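Local atomic coordinates of endoglucanase (Ruminococcus champanellensis, PDB entry 6WQP), a protein that probably hydrolyses the beta-1,4-glycosidic bonds of cellulose and related glucans, as a family 5 glycoside hydrolase of a cellulose-degrading gut bacterium. Residues Asn31-Thr36 with Val76-Ile81; Gln265-Leu270 with Leu308-Ser313. All coordinates share one frame; numbering follows the deposited sequence.

In the fold
The two contacts belong to one eight-stranded beta/alpha barrel but lie on opposite sides of the chain's centre, their own centres about 29 Å apart. Both are buried. Contact 1, about 11 Å from the chain's centre, joins the loops that follow the first two strands, 26-29 and 73-76. Contact 2, about 19 Å from it, pairs helices 260-278 and 297-313 of the outer helical layer, which flank strand 284-289 in sequence. No element is common to both. Their chemistry differs accordingly: backbone carbonyls, a serine, an internally bonded aspartate and bridging waters in contact 1, against mainly apolar packing, with a glutamine amide laid on an isoleucine, and no hydrogen bond across contact 2.

Contact 1. Residues Asn31-Thr36 with Val76-Ile81; sequences NTLDAT and VPVSWI. With NA (sodium ion), chain F.
D34 and P77 lie side by side and point the same way, in the loops after strands 26-29 and 73-76, at the C-terminal end of the family 5 beta/alpha barrel, where such barrels keep their active sites. The carboxylate rests against the proline ring, its OD1 3.6 Å from P77 CG. D34 closes back on its own loop: chi1 of 45° sets CG between the backbone N and the carbonyl carbon, and OD2 takes N31 N on its syn lone pair, while T32 N meets OD1 from above the carboxylate plane, 2.8 Å away. Replacing D34 by alanine removes both carboxylate oxygens, which would probably leave the N31 and T32 amides without these acceptors and uncover part of the P77 ring. The same loop makes a type I turn from T32 to A35.

L33 turns to the apolar side of segment 76-81. Its side chain lies alongside V78, with L33 CB 4.0 Å from V78 CG2, and at a slant to that of V76, CD1 meeting V76 CG1. W96 and V103 of helix 94-108 also touch L33. S79 holds two successive carbonyls of the first loop, its N reaching L33 O nearly straight at 3.0 Å and its OG donating to D34 O; S79 OG is also hydrogen-bonded to H120 N. T36 CG2 covers S79 CB at 3.6 Å. One water links L33 N to P77 O, and another lies between A35 O and S79 O. At the far end I81 O binds a sodium ion at 2.5 Å, with four waters and T84 O completing its shell.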
ATOM      1  N   ASN A  31      -0.340   6.327   8.619  1.00 15.78           N
ATOM      2  CA  ASN A  31       0.180   7.507   9.316  1.00 18.36           C
ATOM      3  C   ASN A  31       1.042   7.114  10.514  1.00 19.81           C
ATOM      4  O   ASN A  31       1.012   7.765  11.560  1.00 18.37           O
ATOM      5  CB  ASN A  31      -0.955   8.437   9.728  1.00 14.14           C
ATOM      6  CG  ASN A  31      -1.440   9.302   8.581  1.00 13.37           C
ATOM      7  OD1 ASN A  31      -1.106   9.057   7.424  1.00 14.93           O
ATOM      8  ND2 ASN A  31      -2.236  10.316   8.899  1.00 18.41           N
ATOM      9  N   THR A  32       1.854   6.070  10.331  1.00 14.30           N
ATOM     10  CA  THR A  32       2.675   5.486  11.388  1.00 18.86           C
ATOM     11  C   THR A  32       4.125   5.355  10.912  1.00 15.75           C
ATOM     12  O   THR A  32       4.883   6.329  10.986  1.00 13.84           O
ATOM     13  CB  THR A  32       2.062   4.146  11.798  1.00 15.89           C
ATOM     14  OG1 THR A  32       0.677   4.337  12.080  1.00 14.80           O
ATOM     15  CG2 THR A  32       2.725   3.564  13.032  1.00 14.49           C
ATOM     16  N   LEU A  33       4.545   4.173  10.440  1.00 11.58           N
ATOM     17  CA  LEU A  33       5.913   4.083   9.960  1.00 11.37           C
ATOM     18  C   LEU A  33       6.109   4.830   8.652  1.00 12.89           C
ATOM     19  O   LEU A  33       7.269   5.028   8.240  1.00 12.52           O
ATOM     20  CB  LEU A  33       6.355   2.626   9.793  1.00 11.50           C
ATOM     21  CG  LEU A  33       6.309   1.805  11.072  1.00 14.29           C
ATOM     22  CD1 LEU A  33       6.863   0.414  10.837  1.00 13.90           C
ATOM     23  CD2 LEU A  33       7.061   2.509  12.198  1.00 18.17           C
ATOM     24  N   ASP A  34       5.019   5.232   7.996  1.00 13.82           N
ATOM     25  CA  ASP A  34       5.054   6.074   6.805  1.00 15.27           C
ATOM     26  C   ASP A  34       5.192   7.564   7.131  1.00 11.79           C
ATOM     27  O   ASP A  34       5.406   8.370   6.214  1.00 13.26           O
ATOM     28  CB  ASP A  34       3.785   5.846   5.955  1.00 13.32           C
ATOM     29  CG  ASP A  34       2.494   5.809   6.789  1.00 13.23           C
ATOM     30  OD1 ASP A  34       2.448   5.075   7.796  1.00 13.05           O
ATOM     31  OD2 ASP A  34       1.517   6.497   6.408  1.00 14.51           O
ATOM     32  N   ALA A  35       5.084   7.958   8.402  1.00 11.91           N
ATOM     33  CA  ALA A  35       5.190   9.369   8.744  1.00 12.30           C
ATOM     34  C   ALA A  35       6.603   9.887   8.465  1.00 12.98           C
ATOM     35  O   ALA A  35       7.598   9.243   8.818  1.00 16.74           O
ATOM     36  CB  ALA A  35       4.815   9.578  10.204  1.00 12.44           C
ATOM     37  N   THR A  36       6.691  11.045   7.817  1.00 12.80           N
ATOM     38  CA  THR A  36       7.969  11.689   7.539  1.00 14.27           C
ATOM     39  C   THR A  36       8.070  12.970   8.353  1.00 13.70           C
ATOM     40  O   THR A  36       7.063  13.563   8.751  1.00 15.58           O
ATOM     41  CB  THR A  36       8.141  12.013   6.047  1.00 19.09           C
ATOM     42  OG1 THR A  36       7.048  12.809   5.590  1.00 19.17           O
ATOM     43  CG2 THR A  36       8.253  10.736   5.210  1.00 21.07           C
ATOM     44  N   VAL A  76       1.880  -2.599   5.827  1.00 11.21           N
ATOM     45  CA  VAL A  76       2.731  -1.789   6.691  1.00 12.39           C
ATOM     46  C   VAL A  76       3.452  -0.778   5.807  1.00 12.00           C
ATOM     47  O   VAL A  76       4.547  -1.068   5.304  1.00 12.96           O
ATOM     48  CB  VAL A  76       3.724  -2.671   7.462  1.00 11.66           C
ATOM     49  CG1 VAL A  76       4.663  -1.814   8.312  1.00 18.11           C
ATOM     50  CG2 VAL A  76       3.001  -3.698   8.308  1.00 13.52           C
ATOM     51  N   PRO A  77       2.860   0.390   5.551  1.00 12.79           N
ATOM     52  CA  PRO A  77       3.560   1.409   4.754  1.00 11.93           C
ATOM     53  C   PRO A  77       4.736   1.958   5.545  1.00 12.24           C
ATOM     54  O   PRO A  77       4.604   2.279   6.728  1.00 14.98           O
ATOM     55  CB  PRO A  77       2.488   2.480   4.510  1.00 13.39           C
ATOM     56  CG  PRO A  77       1.534   2.318   5.668  1.00 12.97           C
ATOM     57  CD  PRO A  77       1.532   0.842   6.000  1.00 10.88           C
ATOM     58  N   VAL A  78       5.894   2.040   4.896  1.00 11.12           N
ATOM     59  CA  VAL A  78       7.117   2.461   5.570  1.00  9.15           C
ATOM     60  C   VAL A  78       7.804   3.515   4.728  1.00 17.37           C
ATOM     61  O   VAL A  78       8.159   3.257   3.571  1.00 13.96           O
ATOM     62  CB  VAL A  78       8.068   1.283   5.830  1.00 11.92           C
ATOM     63  CG1 VAL A  78       9.386   1.799   6.421  1.00 11.49           C
ATOM     64  CG2 VAL A  78       7.452   0.273   6.748  1.00 10.40           C
ATOM     65  N   SER A  79       8.030   4.685   5.316  1.00 13.21           N
ATOM     66  CA  SER A  79       8.864   5.708   4.706  1.00  9.85           C
ATOM     67  C   SER A  79      10.281   5.568   5.248  1.00 15.52           C
ATOM     68  O   SER A  79      10.492   5.618   6.462  1.00 15.46           O
ATOM     69  CB  SER A  79       8.301   7.102   4.956  1.00 11.42           C
ATOM     70  OG  SER A  79       7.051   7.247   4.294  1.00 12.84           O
ATOM     71  N   TRP A  80      11.238   5.360   4.347  1.00 12.69           N
ATOM     72  CA  TRP A  80      12.625   5.108   4.713  1.00 12.90           C
ATOM     73  C   TRP A  80      13.513   6.344   4.585  1.00 15.69           C
ATOM     74  O   TRP A  80      14.620   6.342   5.125  1.00 16.48           O
ATOM     75  CB  TRP A  80      13.204   3.980   3.840  1.00 13.44           C
ATOM     76  CG  TRP A  80      12.400   2.704   3.909  1.00 10.80           C
ATOM     77  CD1 TRP A  80      11.274   2.404   3.198  1.00 11.89           C
ATOM     78  CD2 TRP A  80      12.672   1.563   4.731  1.00 11.11           C
ATOM     79  NE1 TRP A  80      10.818   1.158   3.541  1.00 15.23           N
ATOM     80  CE2 TRP A  80      11.662   0.616   4.474  1.00 14.35           C
ATOM     81  CE3 TRP A  80      13.662   1.253   5.666  1.00 11.72           C
ATOM     82  CZ2 TRP A  80      11.609  -0.615   5.113  1.00 16.63           C
ATOM     83  CZ3 TRP A  80      13.619   0.023   6.293  1.00 11.88           C
ATOM     84  CH2 TRP A  80      12.594  -0.897   6.022  1.00 14.59           C
ATOM     85  N   ILE A  81      13.039   7.404   3.922  1.00 14.92           N
ATOM     86  CA  ILE A  81      13.919   8.502   3.525  1.00 18.65           C
ATOM     87  C   ILE A  81      14.613   9.130   4.733  1.00 15.86           C
ATOM     88  O   ILE A  81      15.812   9.425   4.690  1.00 18.04           O
ATOM     89  CB  ILE A  81      13.132   9.551   2.724  1.00 21.05           C
ATOM     90  CG1 ILE A  81      14.040  10.732   2.379  1.00 20.06           C
ATOM     91  CG2 ILE A  81      11.912  10.028   3.508  1.00 18.84           C
ATOM     92  CD1 ILE A  81      13.457  11.651   1.338  1.00 22.07           C
TER
HETATM   93 NA    NA F 404      17.955  10.648   4.522  1.00 28.48          NA
HETATM   94  O   HOH W   1       3.182   1.962   9.088  1.00 12.68           O
HETATM   95  O   HOH W   2       9.576   7.233   8.706  1.00 14.27           O
HETATM   96  O   HOH W   3      20.399  11.458   4.132  1.00 26.28           O
HETATM   97  O   HOH W   4      17.311  12.812   4.639  1.00 25.06           O
HETATM   98  O   HOH W   5      18.014  10.295   2.293  1.00 18.99           O
HETATM   99  O   HOH W   6      18.028  10.968   7.087  1.00 31.74           O

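Contact 2. Residues Gln265-Leu270 with Leu308-Ser313. With EDO (1,2-ethanediol), chain E.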
ATOM      1  N   GLN A 265     -21.492   4.233 -10.694  1.00 21.91           N
ATOM      2  CA  GLN A 265     -20.124   4.683 -10.952  1.00 29.88           C
ATOM      3  C   GLN A 265     -19.108   3.737 -10.338  1.00 21.07           C
ATOM      4  O   GLN A 265     -18.068   3.443 -10.940  1.00 21.87           O
ATOM      5  CB  GLN A 265     -19.901   6.100 -10.407  1.00 40.34           C
ATOM      6  CG  GLN A 265     -18.409   6.448 -10.221  1.00 45.83           C
ATOM      7  CD  GLN A 265     -18.173   7.847  -9.639  1.00 51.12           C
ATOM      8  OE1 GLN A 265     -19.100   8.516  -9.197  1.00 40.61           O
ATOM      9  NE2 GLN A 265     -16.919   8.291  -9.652  1.00 52.34           N
ATOM     10  N   LEU A 266     -19.355   3.310  -9.100  1.00 15.71           N
ATOM     11  CA  LEU A 266     -18.487   2.333  -8.461  1.00 17.82           C
ATOM     12  C   LEU A 266     -18.417   1.045  -9.268  1.00 20.04           C
ATOM     13  O   LEU A 266     -17.348   0.436  -9.386  1.00 22.46           O
ATOM     14  CB  LEU A 266     -18.992   2.069  -7.042  1.00 24.28           C
ATOM     15  CG  LEU A 266     -18.008   1.537  -6.014  1.00 23.76           C
ATOM     16  CD1 LEU A 266     -16.753   2.370  -5.915  1.00 22.77           C
ATOM     17  CD2 LEU A 266     -18.721   1.487  -4.660  1.00 16.84           C
ATOM     18  N   GLN A 267     -19.540   0.621  -9.858  1.00 18.32           N
ATOM     19  CA  GLN A 267     -19.519  -0.591 -10.671  1.00 16.28           C
ATOM     20  C   GLN A 267     -18.569  -0.434 -11.851  1.00 16.82           C
ATOM     21  O   GLN A 267     -17.772  -1.329 -12.145  1.00 19.31           O
ATOM     22  CB  GLN A 267     -20.925  -0.931 -11.168  1.00 22.37           C
ATOM     23  CG  GLN A 267     -20.927  -2.034 -12.221  1.00 48.83           C
ATOM     24  CD  GLN A 267     -20.276  -3.312 -11.727  1.00 54.87           C
ATOM     25  OE1 GLN A 267     -19.459  -3.913 -12.418  1.00 38.06           O
ATOM     26  NE2 GLN A 267     -20.634  -3.726 -10.520  1.00 54.90           N
ATOM     27  N   TRP A 268     -18.653   0.696 -12.549  1.00 21.46           N
ATOM     28  CA  TRP A 268     -17.763   0.929 -13.681  1.00 22.13           C
ATOM     29  C   TRP A 268     -16.311   1.040 -13.232  1.00 21.28           C
ATOM     30  O   TRP A 268     -15.413   0.536 -13.906  1.00 20.55           O
ATOM     31  CB  TRP A 268     -18.194   2.187 -14.438  1.00 24.89           C
ATOM     32  CG  TRP A 268     -19.453   1.990 -15.218  1.00 22.24           C
ATOM     33  CD1 TRP A 268     -20.677   2.529 -14.952  1.00 21.93           C
ATOM     34  CD2 TRP A 268     -19.616   1.177 -16.386  1.00 30.54           C
ATOM     35  NE1 TRP A 268     -21.590   2.109 -15.890  1.00 25.62           N
ATOM     36  CE2 TRP A 268     -20.965   1.278 -16.779  1.00 34.85           C
ATOM     37  CE3 TRP A 268     -18.752   0.375 -17.140  1.00 25.29           C
ATOM     38  CZ2 TRP A 268     -21.471   0.610 -17.892  1.00 36.06           C
ATOM     39  CZ3 TRP A 268     -19.258  -0.288 -18.244  1.00 22.32           C
ATOM     40  CH2 TRP A 268     -20.602  -0.166 -18.610  1.00 29.91           C
ATOM     41  N   THR A 269     -16.065   1.682 -12.094  1.00 21.60           N
ATOM     42  CA  THR A 269     -14.694   1.950 -11.664  1.00 16.66           C
ATOM     43  C   THR A 269     -13.959   0.656 -11.323  1.00 20.26           C
ATOM     44  O   THR A 269     -12.838   0.426 -11.794  1.00 21.85           O
ATOM     45  CB  THR A 269     -14.703   2.902 -10.460  1.00 20.62           C
ATOM     46  OG1 THR A 269     -15.240   4.173 -10.850  1.00 21.74           O
ATOM     47  CG2 THR A 269     -13.301   3.082  -9.903  1.00 18.24           C
ATOM     48  N   LEU A 270     -14.577  -0.202 -10.507  1.00 19.71           N
ATOM     49  CA  LEU A 270     -13.951  -1.468 -10.139  1.00 21.30           C
ATOM     50  C   LEU A 270     -13.954  -2.450 -11.298  1.00 25.21           C
ATOM     51  O   LEU A 270     -13.061  -3.299 -11.396  1.00 22.47           O
ATOM     52  CB  LEU A 270     -14.661  -2.071  -8.932  1.00 23.56           C
ATOM     53  CG  LEU A 270     -14.851  -1.064  -7.801  1.00 27.59           C
ATOM     54  CD1 LEU A 270     -15.516  -1.696  -6.583  1.00 23.65           C
ATOM     55  CD2 LEU A 270     -13.516  -0.445  -7.397  1.00 48.36           C
ATOM     56  N   LEU A 308     -17.525  -3.506  -1.332  1.00 14.29           N
ATOM     57  CA  LEU A 308     -17.039  -4.869  -1.129  1.00 14.98           C
ATOM     58  C   LEU A 308     -17.794  -5.863  -2.014  1.00 13.07           C
ATOM     59  O   LEU A 308     -17.192  -6.792  -2.568  1.00 14.62           O
ATOM     60  CB  LEU A 308     -17.147  -5.258   0.343  1.00 16.32           C
ATOM     61  CG  LEU A 308     -15.944  -4.967   1.252  1.00 15.04           C
ATOM     62  CD1 LEU A 308     -14.718  -5.779   0.884  1.00 15.40           C
ATOM     63  CD2 LEU A 308     -15.648  -3.484   1.199  1.00 12.74           C
ATOM     64  N   ARG A 309     -19.099  -5.664  -2.186  1.00 17.12           N
ATOM     65  CA  ARG A 309     -19.860  -6.538  -3.074  1.00 13.79           C
ATOM     66  C   ARG A 309     -19.266  -6.547  -4.478  1.00 14.81           C
ATOM     67  O   ARG A 309     -19.058  -7.610  -5.074  1.00 15.28           O
ATOM     68  CB  ARG A 309     -21.324  -6.090  -3.122  1.00 21.37           C
ATOM     69  CG  ARG A 309     -22.085  -6.690  -4.300  1.00 20.31           C
ATOM     70  CD  ARG A 309     -23.534  -6.216  -4.397  1.00 19.72           C
ATOM     71  NE  ARG A 309     -23.684  -4.797  -4.720  1.00 18.59           N
ATOM     72  CZ  ARG A 309     -23.531  -4.274  -5.934  1.00 19.26           C
ATOM     73  NH1 ARG A 309     -23.194  -5.045  -6.961  1.00 18.69           N
ATOM     74  NH2 ARG A 309     -23.699  -2.974  -6.120  1.00 19.54           N
ATOM     75  N   ILE A 310     -19.019  -5.361  -5.036  1.00 17.41           N
ATOM     76  CA  ILE A 310     -18.481  -5.277  -6.387  1.00 14.37           C
ATOM     77  C   ILE A 310     -17.063  -5.838  -6.430  1.00 16.13           C
ATOM     78  O   ILE A 310     -16.701  -6.590  -7.348  1.00 14.06           O
ATOM     79  CB  ILE A 310     -18.553  -3.822  -6.883  1.00 16.23           C
ATOM     80  CG1 ILE A 310     -20.014  -3.356  -6.906  1.00 19.60           C
ATOM     81  CG2 ILE A 310     -17.938  -3.693  -8.269  1.00 12.54           C
ATOM     82  CD1 ILE A 310     -20.207  -1.851  -6.959  1.00 20.43           C
ATOM     83  N   ALA A 311     -16.238  -5.501  -5.431  1.00 17.02           N
ATOM     84  CA  ALA A 311     -14.883  -6.043  -5.387  1.00 20.83           C
ATOM     85  C   ALA A 311     -14.894  -7.565  -5.400  1.00 14.21           C
ATOM     86  O   ALA A 311     -14.155  -8.201  -6.161  1.00 13.84           O
ATOM     87  CB  ALA A 311     -14.150  -5.520  -4.144  1.00 18.00           C
ATOM     88  N   LYS A 312     -15.736  -8.178  -4.564  1.00 17.25           N
ATOM     89  CA  LYS A 312     -15.785  -9.637  -4.531  1.00 17.84           C
ATOM     90  C   LYS A 312     -16.243 -10.216  -5.870  1.00 18.65           C
ATOM     91  O   LYS A 312     -15.796 -11.300  -6.257  1.00 19.19           O
ATOM     92  CB  LYS A 312     -16.701 -10.101  -3.408  1.00 22.31           C
ATOM     93  CG  LYS A 312     -16.200  -9.738  -2.025  1.00 16.27           C
ATOM     94  CD  LYS A 312     -17.254 -10.015  -0.983  1.00 19.62           C
ATOM     95  CE  LYS A 312     -16.762  -9.608   0.390  1.00 21.04           C
ATOM     96  NZ  LYS A 312     -17.823  -9.866   1.405  1.00 24.06           N
ATOM     97  N   SER A 313     -17.121  -9.513  -6.595  1.00 13.22           N
ATOM     98  CA  SER A 313     -17.607 -10.059  -7.860  1.00 19.54           C
ATOM     99  C   SER A 313     -16.505 -10.142  -8.913  1.00 19.19           C
ATOM    100  O   SER A 313     -16.666 -10.867  -9.900  1.00 20.14           O
ATOM    101  CB  SER A 313     -18.784  -9.236  -8.389  1.00 19.27           C
ATOM    102  OG  SER A 313     -18.369  -8.022  -8.986  1.00 19.26           O
TER
HETATM  103  C1  EDO E 403     -14.570 -12.485 -12.823  1.00 53.36           C
HETATM  104  O1  EDO E 403     -15.700 -12.105 -12.031  1.00 52.14           O
HETATM  105  C2  EDO E 403     -13.433 -12.912 -11.903  1.00 48.50           C
HETATM  106  O2  EDO E 403     -13.953 -13.763 -10.874  1.00 42.66           O
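I310 reaches from helix 297-313 into the face of helix 260-278 made by L266, Q267 and L270, a packing of neighbouring outer helices in the beta/alpha barrel. The two short segments run in roughly the same direction, their axes 9.8 Å apart and crossing at -32°. I310 CB already touches L270 CD1 at 3.7 Å, where the leucine crosses the isoleucine at about a right angle. There the side chain forks. CG2, anti to the backbone N, turns into the angle between two partners, with L270 CD1 at 3.6 Å and Q267 NE2 at 3.5 Å. The other branch leaves through CG1, which Q267 NE2 approaches at 3.7 Å, and ends in CD1 over the backbone of the opposing helix, 3.9 Å from Q267 N and 4.1 Å from L266 CB.

Q267 gets its amide there by a bend at chi2 (57°), which swings the end of the chain toward I310. NE2 packs on the isoleucine carbons, while OE1 is hydrogen-bonded to the hydroxyl of Y314, which anchors the amide. Y307, one turn back on helix 297-313, touches both L266 and L270, and I286 of strand 284-289 meets L270 from the barrel. One turn on from I310, S313 OG folds back to donate to I310 O at 2.7 Å, tilted 16° from the carbonyl plane.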